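PDB 1B77: protein (sliding clamp), which probably encircles DNA as a three-subunit ring and, by holding the phage replicative polymerase on its template, serves as its processivity factor. Local coordinates for residues L61-L66 against V90-A95; N13-N18 against Y55-F60. One frame throughout, in Å; residues are numbered along the deposited sequence.

Contact 1. Residues L61-L66 against V90-A95; sequences LSILSL and VYWPAA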
loop_
_atom_site.group_PDB
_atom_site.type_symbol
_atom_site.label_atom_id
_atom_site.label_comp_id
_atom_site.label_asym_id
_atom_site.label_seq_id
_atom_site.Cartn_x
_atom_site.Cartn_y
_atom_site.Cartn_z
ATOM N N LEU A 61 8.030 17.002 -10.121
ATOM C CA LEU A 61 9.125 16.065 -9.880
ATOM C C LEU A 61 8.759 14.643 -10.312
ATOM O O LEU A 61 9.567 13.959 -10.945
ATOM C CB LEU A 61 9.515 16.075 -8.400
ATOM C CG LEU A 61 10.014 17.436 -7.897
ATOM C CD1 LEU A 61 10.208 17.392 -6.381
ATOM C CD2 LEU A 61 11.315 17.796 -8.614
ATOM N N SER A 62 7.548 14.201 -9.978
ATOM C CA SER A 62 7.108 12.861 -10.365
ATOM C C SER A 62 7.144 12.713 -11.887
ATOM O O SER A 62 7.518 11.667 -12.415
ATOM C CB SER A 62 5.692 12.593 -9.860
ATOM O OG SER A 62 5.667 12.577 -8.446
ATOM N N ILE A 63 6.757 13.769 -12.589
ATOM C CA ILE A 63 6.771 13.739 -14.044
ATOM C C ILE A 63 8.192 13.542 -14.594
ATOM O O ILE A 63 8.380 12.916 -15.641
ATOM C CB ILE A 63 6.135 15.036 -14.608
ATOM C CG1 ILE A 63 4.660 14.775 -14.921
ATOM C CG2 ILE A 63 6.885 15.531 -15.837
ATOM C CD1 ILE A 63 4.442 13.712 -15.967
ATOM N N LEU A 64 9.190 14.061 -13.885
ATOM C CA LEU A 64 10.571 13.922 -14.342
ATOM C C LEU A 64 11.022 12.470 -14.249
ATOM O O LEU A 64 11.936 12.049 -14.953
ATOM C CB LEU A 64 11.515 14.812 -13.518
ATOM C CG LEU A 64 11.315 16.327 -13.641
ATOM C CD1 LEU A 64 12.284 17.056 -12.720
ATOM C CD2 LEU A 64 11.520 16.757 -15.093
ATOM N N SER A 65 10.373 11.701 -13.390
ATOM C CA SER A 65 10.745 10.302 -13.229
ATOM C C SER A 65 10.346 9.478 -14.452
ATOM O O SER A 65 10.841 8.367 -14.636
ATOM C CB SER A 65 10.081 9.711 -11.978
ATOM O OG SER A 65 8.699 9.489 -12.200
ATOM N N LEU A 66 9.469 10.033 -15.288
ATOM C CA LEU A 66 8.978 9.343 -16.482
ATOM C C LEU A 66 9.759 9.624 -17.760
ATOM O O LEU A 66 9.446 9.060 -18.805
ATOM C CB LEU A 66 7.502 9.688 -16.716
ATOM C CG LEU A 66 6.533 9.315 -15.590
ATOM C CD1 LEU A 66 5.125 9.760 -15.950
ATOM C CD2 LEU A 66 6.581 7.808 -15.347
ATOM N N VAL A 90 7.290 17.075 -22.818
ATOM C CA VAL A 90 6.290 17.248 -21.780
ATOM C C VAL A 90 6.235 18.723 -21.431
ATOM O O VAL A 90 7.263 19.334 -21.147
ATOM C CB VAL A 90 6.639 16.463 -20.485
ATOM C CG1 VAL A 90 5.621 16.797 -19.391
ATOM C CG2 VAL A 90 6.660 14.966 -20.756
ATOM N N TYR A 91 5.040 19.302 -21.459
ATOM C CA TYR A 91 4.888 20.701 -21.099
ATOM C C TYR A 91 4.263 20.757 -19.713
ATOM O O TYR A 91 3.349 19.990 -19.410
ATOM C CB TYR A 91 4.005 21.433 -22.110
ATOM C CG TYR A 91 4.551 21.390 -23.516
ATOM C CD1 TYR A 91 5.634 22.184 -23.891
ATOM C CD2 TYR A 91 3.994 20.545 -24.469
ATOM C CE1 TYR A 91 6.151 22.136 -25.185
ATOM C CE2 TYR A 91 4.500 20.489 -25.763
ATOM C CZ TYR A 91 5.576 21.283 -26.116
ATOM O OH TYR A 91 6.072 21.210 -27.397
ATOM N N TRP A 92 4.773 21.648 -18.866
ATOM C CA TRP A 92 4.261 21.798 -17.510
ATOM C C TRP A 92 3.962 23.274 -17.260
ATOM O O TRP A 92 4.741 24.149 -17.627
ATOM C CB TRP A 92 5.284 21.268 -16.494
ATOM C CG TRP A 92 4.732 21.122 -15.102
ATOM C CD1 TRP A 92 4.692 22.080 -14.126
ATOM C CD2 TRP A 92 4.109 19.957 -14.544
ATOM N NE1 TRP A 92 4.084 21.583 -13.000
ATOM C CE2 TRP A 92 3.715 20.283 -13.229
ATOM C CE3 TRP A 92 3.842 18.669 -15.036
ATOM C CZ2 TRP A 92 3.073 19.367 -12.387
ATOM C CZ3 TRP A 92 3.195 17.754 -14.197
ATOM C CH2 TRP A 92 2.818 18.113 -12.889
ATOM N N PRO A 93 2.822 23.571 -16.630
ATOM C CA PRO A 93 2.476 24.968 -16.374
ATOM C C PRO A 93 3.390 25.756 -15.445
ATOM O O PRO A 93 3.843 25.255 -14.415
ATOM C CB PRO A 93 1.059 24.868 -15.824
ATOM C CG PRO A 93 1.095 23.570 -15.085
ATOM C CD PRO A 93 1.796 22.671 -16.076
ATOM N N ALA A 94 3.651 26.999 -15.843
ATOM C CA ALA A 94 4.455 27.933 -15.068
ATOM C C ALA A 94 3.426 28.715 -14.269
ATOM O O ALA A 94 2.482 29.258 -14.838
ATOM C CB ALA A 94 5.212 28.871 -15.991
ATOM N N ALA A 95 3.599 28.776 -12.957
ATOM C CA ALA A 95 2.648 29.474 -12.112
ATOM C C ALA A 95 2.904 30.972 -11.992
ATOM O O ALA A 95 4.035 31.440 -12.111
ATOM C CB ALA A 95 2.643 28.847 -10.730
#

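Contact 2. Residues N13-N18 against Y55-F60; sequences NFASIN and YDLNSF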
loop_
_atom_site.group_PDB
_atom_site.type_symbol
_atom_site.label_atom_id
_atom_site.label_comp_id
_atom_site.label_asym_id
_atom_site.label_seq_id
_atom_site.Cartn_x
_atom_site.Cartn_y
_atom_site.Cartn_z
ATOM N N ASN A 13 11.817 16.872 -0.687
ATOM C CA ASN A 13 11.699 17.169 0.743
ATOM C C ASN A 13 11.099 18.569 0.891
ATOM O O ASN A 13 10.273 18.806 1.767
ATOM C CB ASN A 13 13.070 17.107 1.432
ATOM C CG ASN A 13 13.034 17.626 2.875
ATOM O OD1 ASN A 13 13.548 18.707 3.167
ATOM N ND2 ASN A 13 12.429 16.855 3.775
ATOM N N PHE A 14 11.509 19.485 0.016
ATOM C CA PHE A 14 10.995 20.858 0.027
ATOM C C PHE A 14 9.481 20.901 -0.250
ATOM O O PHE A 14 8.746 21.648 0.404
ATOM C CB PHE A 14 11.744 21.712 -1.014
ATOM C CG PHE A 14 13.111 22.193 -0.564
ATOM C CD1 PHE A 14 13.887 21.444 0.317
ATOM C CD2 PHE A 14 13.631 23.394 -1.056
ATOM C CE1 PHE A 14 15.167 21.884 0.699
ATOM C CE2 PHE A 14 14.903 23.840 -0.681
ATOM C CZ PHE A 14 15.673 23.083 0.201
ATOM N N ALA A 15 9.012 20.096 -1.203
ATOM C CA ALA A 15 7.587 20.067 -1.539
ATOM C C ALA A 15 6.724 19.658 -0.347
ATOM O O ALA A 15 5.531 19.967 -0.304
ATOM C CB ALA A 15 7.332 19.116 -2.705
ATOM N N SER A 16 7.312 18.956 0.617
ATOM C CA SER A 16 6.551 18.556 1.786
ATOM C C SER A 16 6.458 19.755 2.739
ATOM O O SER A 16 5.638 19.773 3.656
ATOM C CB SER A 16 7.221 17.374 2.487
ATOM O OG SER A 16 8.399 17.792 3.150
ATOM N N ILE A 17 7.308 20.755 2.523
ATOM C CA ILE A 17 7.278 21.953 3.358
ATOM C C ILE A 17 6.312 22.977 2.762
ATOM O O ILE A 17 5.579 23.644 3.487
ATOM C CB ILE A 17 8.672 22.596 3.483
ATOM C CG1 ILE A 17 9.616 21.634 4.206
ATOM C CG2 ILE A 17 8.562 23.926 4.247
ATOM C CD1 ILE A 17 11.013 22.149 4.392
ATOM N N ASN A 18 6.330 23.089 1.439
ATOM C CA ASN A 18 5.467 24.007 0.687
ATOM C C ASN A 18 5.247 23.287 -0.648
ATOM O O ASN A 18 6.208 22.958 -1.344
ATOM C CB ASN A 18 6.187 25.351 0.447
ATOM C CG ASN A 18 5.272 26.424 -0.164
ATOM O OD1 ASN A 18 4.373 26.128 -0.949
ATOM N ND2 ASN A 18 5.523 27.683 0.190
ATOM N N TYR A 55 3.539 25.656 -9.044
ATOM C CA TYR A 55 2.403 25.562 -8.125
ATOM C C TYR A 55 2.364 24.198 -7.434
ATOM O O TYR A 55 2.060 24.110 -6.245
ATOM C CB TYR A 55 1.098 25.758 -8.899
ATOM C CG TYR A 55 -0.139 25.873 -8.032
ATOM C CD1 TYR A 55 -0.369 27.006 -7.258
ATOM C CD2 TYR A 55 -1.076 24.839 -7.980
ATOM C CE1 TYR A 55 -1.506 27.115 -6.451
ATOM C CE2 TYR A 55 -2.218 24.933 -7.176
ATOM C CZ TYR A 55 -2.426 26.073 -6.417
ATOM O OH TYR A 55 -3.562 26.184 -5.649
ATOM N N ASP A 56 2.667 23.142 -8.186
ATOM C CA ASP A 56 2.644 21.777 -7.662
ATOM C C ASP A 56 3.983 21.094 -7.917
ATOM O O ASP A 56 4.111 20.266 -8.819
ATOM C CB ASP A 56 1.528 20.973 -8.338
ATOM C CG ASP A 56 1.255 19.643 -7.641
ATOM O OD1 ASP A 56 2.133 19.138 -6.898
ATOM O OD2 ASP A 56 0.152 19.095 -7.857
ATOM N N LEU A 57 4.971 21.448 -7.105
ATOM C CA LEU A 57 6.317 20.912 -7.223
ATOM C C LEU A 57 6.384 19.393 -7.185
ATOM O O LEU A 57 7.114 18.781 -7.963
ATOM C CB LEU A 57 7.196 21.484 -6.109
ATOM C CG LEU A 57 8.624 20.949 -6.017
ATOM C CD1 LEU A 57 9.321 21.127 -7.353
ATOM C CD2 LEU A 57 9.372 21.679 -4.903
ATOM N N ASN A 58 5.621 18.774 -6.294
ATOM C CA ASN A 58 5.676 17.325 -6.197
ATOM C C ASN A 58 5.280 16.595 -7.470
ATOM O O ASN A 58 5.962 15.649 -7.872
ATOM C CB ASN A 58 4.815 16.812 -5.054
ATOM C CG ASN A 58 5.251 15.441 -4.598
ATOM O OD1 ASN A 58 6.374 15.280 -4.098
ATOM N ND2 ASN A 58 4.386 14.440 -4.784
ATOM N N SER A 59 4.182 17.023 -8.098
ATOM C CA SER A 59 3.717 16.384 -9.332
ATOM C C SER A 59 4.696 16.644 -10.473
ATOM O O SER A 59 4.849 15.819 -11.374
ATOM C CB SER A 59 2.320 16.888 -9.715
ATOM O OG SER A 59 1.374 16.571 -8.708
ATOM N N PHE A 60 5.345 17.801 -10.439
ATOM C CA PHE A 60 6.343 18.152 -11.446
ATOM C C PHE A 60 7.491 17.148 -11.331
ATOM O O PHE A 60 7.881 16.519 -12.316
ATOM C CB PHE A 60 6.868 19.567 -11.188
ATOM C CG PHE A 60 8.040 19.953 -12.054
ATOM C CD1 PHE A 60 7.875 20.183 -13.412
ATOM C CD2 PHE A 60 9.305 20.100 -11.502
ATOM C CE1 PHE A 60 8.954 20.559 -14.213
ATOM C CE2 PHE A 60 10.390 20.473 -12.292
ATOM C CZ PHE A 60 10.213 20.704 -13.649
#

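Contact 1. Residues L61-L66 against V90-A95
Ser62 O, just before the Ile63 that packs on Val90 and Trp92, takes the amide Ser65 N at 3.0 Å; Ser65 OG also lies near this oxygen, though so close that the separation is doubtful. One residue on, Ile63 O receives Leu66 N at 3.1 Å, and these bonds hold the last part of the segment in a tight turn. The contact with 90-95 is apolar and rests on Ile63. Its two branches divide the work. CG1 reaches the benzo part of the Trp92 indole, 3.4 Å from CZ3, which is tight for two carbons, and it comes in obliquely to the ring. CG2 takes the other partner, Val90 CG1, at 4.0 Å. The first torsion of Ile63, chi1 -96°, is well off a staggered position, in keeping with the closeness of the indole. Trp92 extends with CG anti to its backbone N (chi1 -168°), and Pro93 CD lies over one face, 3.4 Å above the ring plane and offset toward the rim. Phe60 meets the indole edge-to-face, and Ile83 of the adjacent strand touches both Ile63 and Val90. A second subunit closes in: its Leu133 packs on Trp92, and its Gln125 bonds Leu66 O through NE2. This is the helix end and sheet edge at a subunit boundary of the clamp. With no hydrogen bond across the contact, close carbon packing joins helix to strand, while the backbone of strand 88-92 pairs with strand 81-84 and, at Val90, with an antiparallel strand of the second subunit.

Contact 2. Residues N13-N18 against Y55-F60
Ala15 CB fits against the first turn of helix 57-64, 3.9 Å from Leu57 CD2 and 4.0 Å from Asn58 N. Beside this small methyl the backbones come close, with Ala15 CA only 5.7 Å from Asn58 CA. Around it, Leu57 offers CB, CG and CD2 along one side of its chain. Asn58 adds its CB, 4.1 Å from Ala15 CB, at the margin of the patch. With CG of Leu57 anti to the backbone N (chi1 176°), the branch runs out beside Ala15, and the same side chain also touches Ile21. Asn58 OD1 turns to Lys12 NZ, one turn back on helix 5-15, in a weak hydrogen bond. The next shell holds the backbone on both sides. Asp56 is the N-cap of helix 57-64: its OD1 accepts Ser59 N at 3.2 Å, nearly straight at 166° but from well above the carboxylate plane, while Ser59 OG makes a weak bond to Asp56 OD2. The cap probably steadies the turn that carries Leu57 and Asn58. On the other side, Phe14 O is gripped by two amides, Ile17 N at 2.7 Å and Asn18 N at 3.0 Å; Asn13 O similarly accepts Ser16 N at 3.2 Å and Ser16 OG. Farther out, Phe14 and Ile17 pack on strand 38-44, and Leu57 shares a backbone hydrogen bond with Ser19. Two helices of one clamp domain are thus joined without a hydrogen bond between these segments: a methyl lies where the backbones come near, and the carboxylate cap sits where the helix dipole would favour negative charge.

How the contacts relate
From the N terminus, segment 13-18 takes in the last residues of helix 5-15, and the chain then passes through five strands before contact 2 closes this long loop at the start of helix 57-64. Contact 1 opens on the end of that same helix and closes after the hairpin strands 72-75 and 81-84, when strand 88-92 returns. The loops therefore follow in series, neither nested nor crossed, with helix 57-64 as their common member. They also touch: Trp92 CZ2 lies 3.4 Å from Phe60 N, and Ala95 CB packs near Tyr55 N. Together they tie the two N-terminal-half helices to the three-stranded sheet that continues into the neighbouring subunit.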